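PDB 3IG2: phenylalanyl-tRNA synthetase beta chain from Bacteroides fragilis, which belongs to the magnesium-dependent tetrameric ligase that attaches L-phenylalanine to tRNA(Phe) at the cost of ATP, here as the core domain of its beta subunit. Local coordinates for residues Asn23-Asn28 / Leu70-His75; Gln63-Gly68 / Phe86-Asn91; Leu117-Lys122 / Lys141-Asn146; Val188-Leu193 / Asp199-Tyr204. All coordinates share one frame; numbering follows the deposited sequence. Where two conformers were deposited one is given.

Interaction 1 (Asn23-Asn28 / Leu70-His75)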
loop_
_atom_site.group_PDB
_atom_site.type_symbol
_atom_site.label_atom_id
_atom_site.label_comp_id
_atom_site.label_asym_id
_atom_site.label_seq_id
_atom_site.Cartn_x
_atom_site.Cartn_y
_atom_site.Cartn_z
ATOM N N ASN B 23 -11.650 10.071 -2.458
ATOM C CA ASN B 23 -12.692 10.499 -1.509
ATOM C C ASN B 23 -13.992 10.736 -2.257
ATOM O O ASN B 23 -13.980 11.363 -3.305
ATOM C CB ASN B 23 -12.295 11.828 -0.862
ATOM C CG ASN B 23 -11.027 11.714 -0.037
ATOM O OD1 ASN B 23 -11.001 11.014 0.969
ATOM N ND2 ASN B 23 -9.965 12.378 -0.474
ATOM N N GLU B 24 -15.110 10.279 -1.699
ATOM C CA GLU B 24 -16.410 10.586 -2.242
ATOM C C GLU B 24 -16.808 12.063 -2.031
ATOM O O GLU B 24 -16.585 12.630 -0.958
ATOM C CB GLU B 24 -17.467 9.645 -1.633
ATOM C CG GLU B 24 -18.795 9.693 -2.387
ATOM C CD GLU B 24 -19.791 8.568 -2.006
ATOM O OE1 GLU B 24 -20.955 8.640 -2.471
ATOM O OE2 GLU B 24 -19.425 7.621 -1.279
ATOM N N ILE B 25 -17.406 12.682 -3.047
ATOM C CA ILE B 25 -17.930 14.035 -2.899
ATOM C C ILE B 25 -19.411 14.085 -3.218
ATOM O O ILE B 25 -19.958 13.169 -3.845
ATOM C CB ILE B 25 -17.167 15.101 -3.762
ATOM C CG1 ILE B 25 -17.291 14.772 -5.257
ATOM C CG2 ILE B 25 -15.701 15.240 -3.249
ATOM C CD1 ILE B 25 -16.718 15.838 -6.253
ATOM N N LEU B 26 -20.060 15.160 -2.777
ATOM C CA LEU B 26 -21.487 15.273 -2.993
ATOM C C LEU B 26 -21.756 16.705 -3.369
ATOM O O LEU B 26 -21.476 17.592 -2.590
ATOM C CB LEU B 26 -22.215 14.916 -1.704
ATOM C CG LEU B 26 -23.571 14.212 -1.770
ATOM C CD1 LEU B 26 -24.633 14.931 -2.632
ATOM C CD2 LEU B 26 -23.397 12.721 -2.175
ATOM N N ASN B 27 -22.271 16.929 -4.570
ATOM C CA ASN B 27 -22.564 18.282 -5.035
ATOM C C ASN B 27 -24.065 18.505 -5.266
ATOM O O ASN B 27 -24.812 17.567 -5.562
ATOM C CB ASN B 27 -21.743 18.616 -6.306
ATOM C CG ASN B 27 -20.218 18.725 -6.029
ATOM O OD1 ASN B 27 -19.420 17.952 -6.540
ATOM N ND2 ASN B 27 -19.844 19.667 -5.235
ATOM N N ASN B 28 -24.506 19.746 -5.130
ATOM C CA ASN B 28 -25.894 20.081 -5.320
ATOM C C ASN B 28 -26.331 19.768 -6.734
ATOM O O ASN B 28 -25.592 19.950 -7.680
ATOM C CB ASN B 28 -26.109 21.572 -5.120
ATOM C CG ASN B 28 -26.107 21.986 -3.672
ATOM O OD1 ASN B 28 -26.398 21.203 -2.756
ATOM N ND2 ASN B 28 -25.802 23.253 -3.454
ATOM N N LEU B 70 -15.572 20.201 -10.736
ATOM C CA LEU B 70 -14.576 21.243 -10.992
ATOM C C LEU B 70 -14.644 22.307 -9.908
ATOM O O LEU B 70 -13.614 22.782 -9.487
ATOM C CB LEU B 70 -14.728 21.879 -12.373
ATOM C CG LEU B 70 -14.482 21.001 -13.600
ATOM C CD1 LEU B 70 -14.720 21.809 -14.854
ATOM C CD2 LEU B 70 -13.091 20.363 -13.620
ATOM N N GLU B 71 -15.846 22.659 -9.458
ATOM C CA GLU B 71 -16.020 23.536 -8.292
ATOM C C GLU B 71 -15.342 22.959 -7.036
ATOM O O GLU B 71 -14.637 23.678 -6.323
ATOM C CB GLU B 71 -17.493 23.784 -7.997
ATOM C CG GLU B 71 -18.246 24.596 -9.036
ATOM C CD GLU B 71 -19.768 24.497 -8.850
ATOM O OE1 GLU B 71 -20.204 23.701 -8.000
ATOM O OE2 GLU B 71 -20.532 25.227 -9.519
ATOM N N SER B 72 -15.549 21.658 -6.797
ATOM C CA SER B 72 -14.956 20.959 -5.648
ATOM C C SER B 72 -13.435 20.978 -5.710
ATOM O O SER B 72 -12.788 21.170 -4.693
ATOM C CB SER B 72 -15.444 19.505 -5.566
ATOM O OG SER B 72 -16.844 19.418 -5.353
ATOM N N ILE B 73 -12.866 20.763 -6.896
ATOM C CA ILE B 73 -11.403 20.783 -7.072
ATOM C C ILE B 73 -10.880 22.179 -6.752
ATOM O O ILE B 73 -9.910 22.325 -5.993
ATOM C CB ILE B 73 -10.956 20.325 -8.487
ATOM C CG1 ILE B 73 -11.028 18.794 -8.612
ATOM C CG2 ILE B 73 -9.526 20.773 -8.756
ATOM C CD1 ILE B 73 -11.101 18.295 -10.039
ATOM N N ALA B 74 -11.548 23.188 -7.314
ATOM C CA ALA B 74 -11.279 24.588 -7.002
ATOM C C ALA B 74 -11.284 24.888 -5.490
ATOM O O ALA B 74 -10.339 25.512 -4.993
ATOM C CB ALA B 74 -12.253 25.501 -7.743
ATOM N N HIS B 75 -12.316 24.441 -4.761
ATOM C CA HIS B 75 -12.395 24.633 -3.299
ATOM C C HIS B 75 -11.430 23.748 -2.450
ATOM O O HIS B 75 -11.221 24.022 -1.253
ATOM C CB HIS B 75 -13.858 24.516 -2.800
#

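Interaction 2 (Gln63-Gly68 / Phe86-Asn91)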
loop_
_atom_site.group_PDB
_atom_site.type_symbol
_atom_site.label_atom_id
_atom_site.label_comp_id
_atom_site.label_asym_id
_atom_site.label_seq_id
_atom_site.Cartn_x
_atom_site.Cartn_y
_atom_site.Cartn_z
ATOM N N GLN B 63 -27.216 18.821 -15.842
ATOM C CA GLN B 63 -27.244 17.883 -16.955
ATOM C C GLN B 63 -26.052 16.945 -16.884
ATOM O O GLN B 63 -26.097 15.850 -17.420
ATOM C CB GLN B 63 -27.188 18.652 -18.272
ATOM C CG GLN B 63 -28.066 18.078 -19.332
ATOM C CD GLN B 63 -28.015 18.856 -20.655
ATOM O OE1 GLN B 63 -28.013 20.108 -20.695
ATOM N NE2 GLN B 63 -28.013 18.109 -21.742
ATOM N N THR B 64 -24.968 17.414 -16.252
ATOM C CA THR B 64 -23.745 16.630 -16.112
ATOM C C THR B 64 -23.231 16.789 -14.689
ATOM O O THR B 64 -23.415 17.859 -14.073
ATOM C CB THR B 64 -22.633 17.077 -17.139
ATOM O OG1 THR B 64 -21.438 16.315 -16.937
ATOM C CG2 THR B 64 -22.296 18.574 -17.026
ATOM N N LEU B 65 -22.543 15.767 -14.200
ATOM C CA LEU B 65 -21.777 15.898 -12.958
ATOM C C LEU B 65 -20.533 16.764 -13.049
ATOM O O LEU B 65 -20.012 17.244 -12.023
ATOM C CB LEU B 65 -21.344 14.518 -12.455
ATOM C CG LEU B 65 -22.485 13.549 -12.068
ATOM C CD1 LEU B 65 -21.877 12.330 -11.468
ATOM C CD2 LEU B 65 -23.423 14.210 -11.101
ATOM N N LEU B 66 -20.013 16.949 -14.247
ATOM C CA LEU B 66 -18.667 17.517 -14.386
ATOM C C LEU B 66 -18.439 18.773 -13.555
ATOM O O LEU B 66 -17.455 18.864 -12.785
ATOM C CB LEU B 66 -18.411 17.867 -15.847
ATOM C CG LEU B 66 -17.147 18.657 -16.144
ATOM C CD1 LEU B 66 -15.920 17.825 -15.811
ATOM C CD2 LEU B 66 -17.149 19.027 -17.609
ATOM N N PHE B 67 -19.316 19.761 -13.740
ATOM C CA PHE B 67 -19.054 21.101 -13.209
ATOM C C PHE B 67 -18.969 21.168 -11.686
ATOM O O PHE B 67 -18.105 21.857 -11.139
ATOM C CB PHE B 67 -20.073 22.099 -13.742
ATOM C CG PHE B 67 -20.114 22.159 -15.244
ATOM C CD1 PHE B 67 -18.970 22.441 -15.972
ATOM C CD2 PHE B 67 -21.302 21.950 -15.928
ATOM C CE1 PHE B 67 -19.017 22.514 -17.357
ATOM C CE2 PHE B 67 -21.355 22.024 -17.312
ATOM C CZ PHE B 67 -20.225 22.297 -18.026
ATOM N N GLY B 68 -19.836 20.428 -11.004
ATOM C CA GLY B 68 -19.753 20.375 -9.569
ATOM C C GLY B 68 -18.398 19.873 -9.105
ATOM O O GLY B 68 -17.853 20.380 -8.137
ATOM N N PHE B 86 -11.423 12.289 -6.680
ATOM C CA PHE B 86 -12.786 12.384 -6.227
ATOM C C PHE B 86 -13.722 11.494 -7.039
ATOM O O PHE B 86 -13.486 11.236 -8.217
ATOM C CB PHE B 86 -13.289 13.821 -6.395
ATOM C CG PHE B 86 -12.627 14.821 -5.495
ATOM C CD1 PHE B 86 -12.234 14.484 -4.201
ATOM C CD2 PHE B 86 -12.436 16.122 -5.929
ATOM C CE1 PHE B 86 -11.635 15.442 -3.358
ATOM C CE2 PHE B 86 -11.854 17.087 -5.099
ATOM C CZ PHE B 86 -11.444 16.742 -3.815
ATOM N N PHE B 87 -14.796 11.044 -6.402
ATOM C CA PHE B 87 -15.864 10.403 -7.134
ATOM C C PHE B 87 -17.215 10.826 -6.587
ATOM O O PHE B 87 -17.331 11.198 -5.415
ATOM C CB PHE B 87 -15.713 8.868 -7.173
ATOM C CG PHE B 87 -15.985 8.176 -5.871
ATOM C CD1 PHE B 87 -17.246 7.670 -5.591
ATOM C CD2 PHE B 87 -14.957 7.976 -4.939
ATOM C CE1 PHE B 87 -17.504 7.015 -4.392
ATOM C CE2 PHE B 87 -15.206 7.332 -3.726
ATOM C CZ PHE B 87 -16.482 6.845 -3.444
ATOM N N GLU B 88 -18.235 10.768 -7.441
ATOM C CA GLU B 88 -19.563 11.138 -7.020
ATOM C C GLU B 88 -20.566 10.280 -7.743
ATOM O O GLU B 88 -20.455 10.101 -8.943
ATOM C CB GLU B 88 -19.821 12.626 -7.274
ATOM C CG GLU B 88 -21.272 13.050 -6.982
ATOM C CD GLU B 88 -21.475 14.547 -7.101
ATOM O OE1 GLU B 88 -20.559 15.216 -7.657
ATOM O OE2 GLU B 88 -22.537 15.047 -6.629
ATOM N N PHE B 89 -21.508 9.710 -6.986
ATOM C CA PHE B 89 -22.717 9.141 -7.561
ATOM C C PHE B 89 -23.833 10.178 -7.492
ATOM O O PHE B 89 -24.052 10.793 -6.447
ATOM C CB PHE B 89 -23.168 7.934 -6.772
ATOM C CG PHE B 89 -22.311 6.734 -6.955
ATOM C CD1 PHE B 89 -22.589 5.829 -7.944
ATOM C CD2 PHE B 89 -21.249 6.494 -6.100
ATOM C CE1 PHE B 89 -21.806 4.713 -8.135
ATOM C CE2 PHE B 89 -20.445 5.361 -6.262
ATOM C CZ PHE B 89 -20.732 4.461 -7.298
ATOM N N GLY B 90 -24.546 10.370 -8.593
ATOM C CA GLY B 90 -25.644 11.322 -8.572
ATOM C C GLY B 90 -26.533 11.266 -9.793
ATOM O O GLY B 90 -26.129 10.772 -10.852
ATOM N N ASN B 91 -27.756 11.759 -9.634
ATOM C CA ASN B 91 -28.651 11.924 -10.766
ATOM C C ASN B 91 -28.316 13.176 -11.547
ATOM O O ASN B 91 -27.930 14.194 -10.945
ATOM C CB ASN B 91 -30.094 12.044 -10.299
ATOM C CG ASN B 91 -30.655 10.717 -9.751
ATOM O OD1 ASN B 91 -31.150 10.683 -8.642
ATOM N ND2 ASN B 91 -30.576 9.651 -10.528
HETATM O O HOH W 1 -20.942 17.180 -9.517
#

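Interaction 3 (Leu117-Lys122 / Lys141-Asn146)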
loop_
_atom_site.group_PDB
_atom_site.type_symbol
_atom_site.label_atom_id
_atom_site.label_comp_id
_atom_site.label_asym_id
_atom_site.label_seq_id
_atom_site.Cartn_x
_atom_site.Cartn_y
_atom_site.Cartn_z
ATOM N N LEU B 117 -15.792 10.466 -11.930
ATOM C CA LEU B 117 -14.469 10.420 -11.325
ATOM C C LEU B 117 -13.672 11.591 -11.837
ATOM O O LEU B 117 -13.696 11.874 -13.028
ATOM C CB LEU B 117 -13.670 9.185 -11.782
ATOM C CG LEU B 117 -14.291 7.796 -11.789
ATOM C CD1 LEU B 117 -13.220 6.766 -12.232
ATOM C CD2 LEU B 117 -14.855 7.468 -10.449
ATOM N N TRP B 118 -12.930 12.220 -10.920
ATOM C CA TRP B 118 -12.024 13.307 -11.221
ATOM C C TRP B 118 -10.671 13.017 -10.622
ATOM O O TRP B 118 -10.548 12.742 -9.426
ATOM C CB TRP B 118 -12.502 14.604 -10.606
ATOM C CG TRP B 118 -13.824 15.122 -11.103
ATOM C CD1 TRP B 118 -14.027 16.124 -12.028
ATOM C CD2 TRP B 118 -15.122 14.714 -10.650
ATOM N NE1 TRP B 118 -15.391 16.360 -12.170
ATOM C CE2 TRP B 118 -16.078 15.506 -11.340
ATOM C CE3 TRP B 118 -15.577 13.743 -9.723
ATOM C CZ2 TRP B 118 -17.455 15.354 -11.145
ATOM C CZ3 TRP B 118 -16.946 13.617 -9.502
ATOM C CH2 TRP B 118 -17.873 14.426 -10.215
ATOM N N VAL B 119 -9.633 13.126 -11.438
ATOM C CA VAL B 119 -8.285 12.939 -10.900
ATOM C C VAL B 119 -7.443 14.118 -11.348
ATOM O O VAL B 119 -7.352 14.366 -12.541
ATOM C CB VAL B 119 -7.614 11.648 -11.428
ATOM C CG1 VAL B 119 -6.097 11.596 -10.982
ATOM C CG2 VAL B 119 -8.397 10.388 -11.022
ATOM N N THR B 120 -6.807 14.831 -10.414
ATOM C CA THR B 120 -5.959 15.959 -10.823
ATOM C C THR B 120 -4.553 15.493 -11.159
ATOM O O THR B 120 -4.099 14.424 -10.718
ATOM C CB THR B 120 -5.911 17.126 -9.779
ATOM O OG1 THR B 120 -5.305 16.665 -8.569
ATOM C CG2 THR B 120 -7.296 17.625 -9.472
ATOM N N GLY B 121 -3.874 16.278 -11.983
ATOM C CA GLY B 121 -2.530 15.957 -12.398
ATOM C C GLY B 121 -1.611 17.130 -12.170
ATOM O O GLY B 121 -1.731 17.838 -11.167
ATOM N N LYS B 122 -0.706 17.340 -13.119
ATOM C CA LYS B 122 0.327 18.341 -12.976
ATOM C C LYS B 122 -0.282 19.706 -13.118
ATOM O O LYS B 122 -1.354 19.871 -13.721
ATOM C CB LYS B 122 1.384 18.183 -14.063
ATOM C CG LYS B 122 0.848 18.425 -15.476
ATOM C CD LYS B 122 1.924 18.363 -16.559
ATOM C CE LYS B 122 2.312 16.945 -16.903
ATOM N NZ LYS B 122 1.237 16.211 -17.622
ATOM N N LYS B 141 -7.823 5.349 -17.489
ATOM C CA LYS B 141 -8.350 4.116 -18.133
ATOM C C LYS B 141 -8.357 2.905 -17.145
ATOM O O LYS B 141 -9.334 2.087 -17.105
ATOM C CB LYS B 141 -7.425 3.785 -19.348
ATOM C CG LYS B 141 -8.100 2.811 -20.350
ATOM C CD LYS B 141 -7.133 2.511 -21.506
ATOM C CE LYS B 141 -7.762 1.616 -22.569
ATOM N NZ LYS B 141 -7.791 0.187 -22.143
ATOM N N ALA B 142 -7.262 2.812 -16.349
ATOM C CA ALA B 142 -7.111 1.689 -15.365
ATOM C C ALA B 142 -8.242 1.686 -14.280
ATOM O O ALA B 142 -8.748 0.660 -13.822
ATOM C CB ALA B 142 -5.663 1.652 -14.702
ATOM N N TYR B 143 -8.531 2.913 -13.728
ATOM C CA TYR B 143 -9.588 3.006 -12.715
ATOM C C TYR B 143 -10.930 2.598 -13.339
ATOM O O TYR B 143 -11.731 1.884 -12.732
ATOM C CB TYR B 143 -9.663 4.417 -12.084
ATOM C CG TYR B 143 -8.418 4.878 -11.325
ATOM C CD1 TYR B 143 -8.031 4.261 -10.129
ATOM C CD2 TYR B 143 -7.647 5.951 -11.796
ATOM C CE1 TYR B 143 -6.891 4.694 -9.437
ATOM C CE2 TYR B 143 -6.509 6.386 -11.114
ATOM C CZ TYR B 143 -6.144 5.761 -9.937
ATOM O OH TYR B 143 -5.024 6.214 -9.278
ATOM N N VAL B 144 -11.174 3.031 -14.566
ATOM C CA VAL B 144 -12.408 2.690 -15.282
ATOM C C VAL B 144 -12.455 1.183 -15.557
ATOM O O VAL B 144 -13.479 0.553 -15.358
ATOM C CB VAL B 144 -12.621 3.559 -16.568
ATOM C CG1 VAL B 144 -13.956 3.062 -17.271
ATOM C CG2 VAL B 144 -12.651 5.065 -16.288
ATOM N N GLU B 145 -11.326 0.602 -15.962
ATOM C CA GLU B 145 -11.272 -0.832 -16.308
ATOM C C GLU B 145 -11.604 -1.679 -15.077
ATOM O O GLU B 145 -12.346 -2.661 -15.154
ATOM C CB GLU B 145 -9.904 -1.222 -16.848
ATOM C CG GLU B 145 -9.673 -2.742 -16.758
ATOM C CD GLU B 145 -8.633 -3.268 -17.690
ATOM O OE1 GLU B 145 -7.811 -2.502 -18.204
ATOM O OE2 GLU B 145 -8.629 -4.497 -17.912
ATOM N N ASN B 146 -11.079 -1.262 -13.927
ATOM C CA ASN B 146 -11.256 -2.018 -12.690
ATOM C C ASN B 146 -12.662 -1.884 -12.131
ATOM O O ASN B 146 -13.189 -2.821 -11.502
ATOM C CB ASN B 146 -10.173 -1.648 -11.684
ATOM C CG ASN B 146 -8.838 -2.259 -12.051
ATOM O OD1 ASN B 146 -8.792 -3.375 -12.592
ATOM N ND2 ASN B 146 -7.747 -1.539 -11.777
#

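Interaction 4 (Val188-Leu193 / Asp199-Tyr204)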
loop_
_atom_site.group_PDB
_atom_site.type_symbol
_atom_site.label_atom_id
_atom_site.label_comp_id
_atom_site.label_asym_id
_atom_site.label_seq_id
_atom_site.Cartn_x
_atom_site.Cartn_y
_atom_site.Cartn_z
ATOM N N VAL B 188 -9.680 17.004 -19.464
ATOM C CA VAL B 188 -10.561 18.161 -19.543
ATOM C C VAL B 188 -9.848 19.288 -20.291
ATOM O O VAL B 188 -8.668 19.487 -20.088
ATOM C CB VAL B 188 -11.036 18.634 -18.122
ATOM C CG1 VAL B 188 -11.810 19.966 -18.165
ATOM C CG2 VAL B 188 -11.852 17.563 -17.445
ATOM N N THR B 189 -10.556 20.011 -21.154
ATOM C CA THR B 189 -9.940 21.125 -21.896
ATOM C C THR B 189 -9.347 22.197 -20.964
ATOM O O THR B 189 -9.884 22.484 -19.898
ATOM C CB THR B 189 -10.918 21.823 -22.880
ATOM O OG1 THR B 189 -11.881 22.592 -22.153
ATOM C CG2 THR B 189 -11.632 20.822 -23.777
ATOM N N LYS B 190 -8.215 22.759 -21.373
ATOM C CA LYS B 190 -7.590 23.877 -20.687
ATOM C C LYS B 190 -8.536 25.076 -20.483
ATOM O O LYS B 190 -8.565 25.673 -19.400
ATOM C CB LYS B 190 -6.372 24.316 -21.484
ATOM C CG LYS B 190 -5.062 24.001 -20.796
ATOM C CD LYS B 190 -4.795 22.515 -20.624
ATOM C CE LYS B 190 -3.303 22.275 -20.345
ATOM N NZ LYS B 190 -2.391 22.926 -21.343
ATOM N N LYS B 191 -9.296 25.419 -21.524
ATOM C CA LYS B 191 -10.269 26.512 -21.451
ATOM C C LYS B 191 -11.210 26.276 -20.270
ATOM O O LYS B 191 -11.459 27.163 -19.468
ATOM C CB LYS B 191 -11.017 26.651 -22.790
ATOM C CG LYS B 191 -12.362 27.387 -22.750
ATOM C CD LYS B 191 -12.763 27.851 -24.166
ATOM C CE LYS B 191 -14.099 28.580 -24.153
ATOM N NZ LYS B 191 -14.541 28.985 -25.533
HETATM N N MSE B 192 -11.684 25.049 -20.126
HETATM C CA MSE B 192 -12.588 24.726 -19.027
HETATM C C MSE B 192 -11.974 24.767 -17.631
HETATM O O MSE B 192 -12.629 25.186 -16.690
HETATM C CB MSE B 192 -13.227 23.373 -19.282
HETATM C CG MSE B 192 -14.351 23.552 -20.238
HETATM SE SE MSE B 192 -15.927 23.675 -19.162
HETATM C CE MSE B 192 -15.833 21.733 -19.022
ATOM N N LEU B 193 -10.734 24.320 -17.492
ATOM C CA LEU B 193 -10.043 24.433 -16.213
ATOM C C LEU B 193 -9.959 25.908 -15.808
ATOM O O LEU B 193 -10.189 26.272 -14.655
ATOM C CB LEU B 193 -8.625 23.849 -16.343
ATOM C CG LEU B 193 -8.578 22.390 -16.770
ATOM C CD1 LEU B 193 -7.152 21.929 -17.021
ATOM C CD2 LEU B 193 -9.239 21.564 -15.714
ATOM N N ASP B 199 -6.112 25.071 -11.394
ATOM C CA ASP B 199 -4.795 25.306 -12.019
ATOM C C ASP B 199 -3.964 24.044 -12.190
ATOM O O ASP B 199 -2.807 24.107 -12.571
ATOM C CB ASP B 199 -3.998 26.413 -11.280
ATOM C CG ASP B 199 -3.157 27.299 -12.231
ATOM O OD1 ASP B 199 -3.651 28.380 -12.635
ATOM O OD2 ASP B 199 -2.004 26.933 -12.551
ATOM N N ASN B 200 -4.607 22.890 -12.041
ATOM C CA ASN B 200 -4.001 21.595 -12.360
ATOM C C ASN B 200 -4.803 20.926 -13.453
ATOM O O ASN B 200 -5.993 21.203 -13.634
ATOM C CB ASN B 200 -3.943 20.679 -11.121
ATOM C CG ASN B 200 -2.946 21.168 -10.068
ATOM O OD1 ASN B 200 -1.812 20.670 -9.967
ATOM N ND2 ASN B 200 -3.363 22.142 -9.282
ATOM N N GLU B 201 -4.169 20.050 -14.195
ATOM C CA GLU B 201 -4.915 19.255 -15.160
ATOM C C GLU B 201 -5.890 18.328 -14.458
ATOM O O GLU B 201 -5.629 17.889 -13.328
ATOM C CB GLU B 201 -3.972 18.436 -16.023
ATOM C CG GLU B 201 -3.022 19.283 -16.843
ATOM C CD GLU B 201 -2.226 18.458 -17.807
ATOM O OE1 GLU B 201 -2.396 17.212 -17.805
ATOM O OE2 GLU B 201 -1.432 19.048 -18.573
ATOM N N VAL B 202 -7.006 18.040 -15.145
ATOM C CA VAL B 202 -8.082 17.215 -14.592
ATOM C C VAL B 202 -8.445 16.117 -15.574
ATOM O O VAL B 202 -8.690 16.375 -16.756
ATOM C CB VAL B 202 -9.360 18.039 -14.255
ATOM C CG1 VAL B 202 -10.511 17.094 -13.669
ATOM C CG2 VAL B 202 -9.036 19.102 -13.246
ATOM N N TYR B 203 -8.460 14.887 -15.088
ATOM C CA TYR B 203 -8.861 13.744 -15.905
ATOM C C TYR B 203 -10.181 13.331 -15.310
ATOM O O TYR B 203 -10.296 13.182 -14.095
ATOM C CB TYR B 203 -7.798 12.636 -15.848
ATOM C CG TYR B 203 -6.436 13.254 -15.946
ATOM C CD1 TYR B 203 -5.484 13.066 -14.953
ATOM C CD2 TYR B 203 -6.127 14.119 -17.004
ATOM C CE1 TYR B 203 -4.251 13.691 -15.025
ATOM C CE2 TYR B 203 -4.899 14.738 -17.086
ATOM C CZ TYR B 203 -3.971 14.520 -16.094
ATOM O OH TYR B 203 -2.770 15.149 -16.182
ATOM N N TYR B 204 -11.183 13.214 -16.177
ATOM C CA TYR B 204 -12.564 13.086 -15.761
ATOM C C TYR B 204 -13.203 11.912 -16.467
ATOM O O TYR B 204 -13.031 11.745 -17.681
ATOM C CB TYR B 204 -13.336 14.385 -16.106
ATOM C CG TYR B 204 -14.827 14.282 -15.974
ATOM C CD1 TYR B 204 -15.425 14.136 -14.721
ATOM C CD2 TYR B 204 -15.653 14.350 -17.096
ATOM C CE1 TYR B 204 -16.779 14.040 -14.594
ATOM C CE2 TYR B 204 -17.026 14.266 -16.978
ATOM C CZ TYR B 204 -17.588 14.095 -15.722
ATOM O OH TYR B 204 -18.961 14.027 -15.584
HETATM O O HOH W 2 -6.857 18.780 -18.064
#

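Interaction 1 (Asn23-Asn28 / Leu70-His75)
I25 drives its CD1 methyl against the hydroxymethyl group of S72, and this is the close-packed part of the contact: CD1 lies 3.7 Å from S72 OG and 3.9 Å from S72 CB. The side chain gets there by placing CG1 between the backbone N and the carbonyl carbon (chi1 62°), with CD1 then extended beyond it. A branched aliphatic residue suits the spot, since the same side chain also touches F86, E88 and W118. Serine suits the helix side because it is small and can hand its polar atom back to the helix: OG is hydrogen-bonded to G68 O, one turn earlier. The amide group of N27 closes over the same hydroxyl, with N27 CG 3.5 Å from S72 OG. Strand 23-24 is the outermost strand of the large mixed sheet within this chain and runs parallel to strand 85-95; I25 still bonds to F87 through the backbone before the chain departs, and helix 66-75 packs against this part of the sheet in a module that resembles the class II synthetase fold. N27 N donates to the carboxylate of E88, anchoring the departing loop. Toward solvent the fit slackens. L26 points away from the helix, N28 is exposed, and E71, one residue before S72, comes no nearer than 4.9 Å, its OE2 being engaged by the hydroxyl of Y35.

Interaction 2 (Gln63-Gly68 / Phe86-Asn91)
L65 lays its isobutyl group over the backbone of strand 85-95, covering E88 and G90. Its CD1 sits 3.7 Å from E88 O, while CD2 reaches to 4.4 Å from G90 O. Having no side chain, G90 lets the leucine come up to the strand, with L65 CA and G90 CA 7.4 Å apart. CG beside the backbone N (chi1 -63°) turns the L65 side chain onto the sheet. The carbonyl of the same residue meets a bridging water, which lies 2.7 Å from L65 O and 2.7 Å from E88 OE1 and so joins loop to strand, although further acceptors are in reach and its two protons must be shared among them. Just before, T64 caps the turn into helix 66-75: its OG1 accepts from L66 N at 3.1 Å, almost straight at 172°, a task for which a short hydroxyl side chain is well made. The contact thus seats the start of that helix on strand 85-95, next to the outermost strand of the sheet within this chain. The other carboxylate oxygen, E88 OE2, is held by R62 in a salt bridge and by N27 N. A buried glutamate with a cationic partner and an amide donor is probably kept ionised, its charge neutralised locally while leucine shields it on one flank.

Interaction 3 (Leu117-Lys122 / Lys141-Asn146)
The helical turn that presents Y143 and V144 to L117 and V119 is pinned by E145 N donating to K141 O at 2.7 Å, a bond inside the helix; what passes between helix and strand is wholly apolar. L117 makes two of the three contacts. Its chi2 of -177° extends CD1 away from CA, so that this one methyl meets both Y143 CB, at 4.3 Å, and V144 CG2, at 4.4 Å. Two residues on, V119 faces the same way and sets its CG2 methyl 4.4 Å from Y143 CE2. The tyrosine is therefore touched at its stem by the leucine and on its ring by the valine, and the ring also meets F22 edge-to-face. Strand 117-121 and helix segment 141-146 run roughly antiparallel, at 152°, with their axes 10.7 Å apart. Alternation along the strand gives L117 and V119 to this helix and W118 to the opposite face, where helix 66-75 lies, so the mixed sheet carries helices on both faces. L117 also touches L17 of helix 6-19. Branched aliphatic groups suit such a layer, and with methyls near 4.4 Å and no directional bond across it, cohesion here comes from dispersion and the exclusion of water.

Interaction 4 (Val188-Leu193 / Asp199-Tyr204)
Backbone pairing comes first: V188 N donates to V202 O at 3.0 Å, nearly straight at 174°. The return bond of this antiparallel pair is replaced by a water, which gives a proton to V188 O (2.8 Å) and accepts one from V202 N (3.0 Å), so the strands begin to part here. Side-chain hydrogen bonds steady each segment separately. T189, at the N-cap of helix 190-195, accepts from the backbone N of selenomethionine M192 through OG1 at 3.2 Å, and Y203 OH donates to E201 OE1 at 2.7 Å, arriving on the anti side and 23° out of the carboxylate plane. Apolar contacts fill the angle between helix and strand. L193 CD2 presses on V202 CG2 at 3.5 Å, tighter than usual for methyls. V188 holds CG1 opposite its backbone N (chi1 172°), which brings CG2 to V202 O and onto Y204 CB at 3.8 Å; beta-branched valines sit easily in the strands, and leucine reaches down from the helix. Charge plays a minor part at the rim, where K190 NZ stays 4.9 Å from E201 OE2. Strand 181-188 thus passes through a short capped helix and returns as its antiparallel neighbour 200-207, a helical connection within the sheet of this class II-like, catalytic-like module.

Overall arrangement
All four contacts are built on the same large mixed sheet. Interactions 1 and 2 share helix 66-75 and use the neighbouring strands 23-24 and 85-95 respectively. Interaction 1 is at the surface and mixes polar with apolar groups; interaction 2 is buried, its centre about 6 Å from the centre of the chain, and must pay for an enclosed carboxylate. Interaction 3, also buried, needs no polar bond across it and belongs to the other face of the sheet. Interaction 4, partly buried, combines one direct backbone bond and a water bridge with tight apolar packing; its strand 200-207 adjoins strand 109-121 of interaction 3. W118 links the set, touching I25, L65 and Y204.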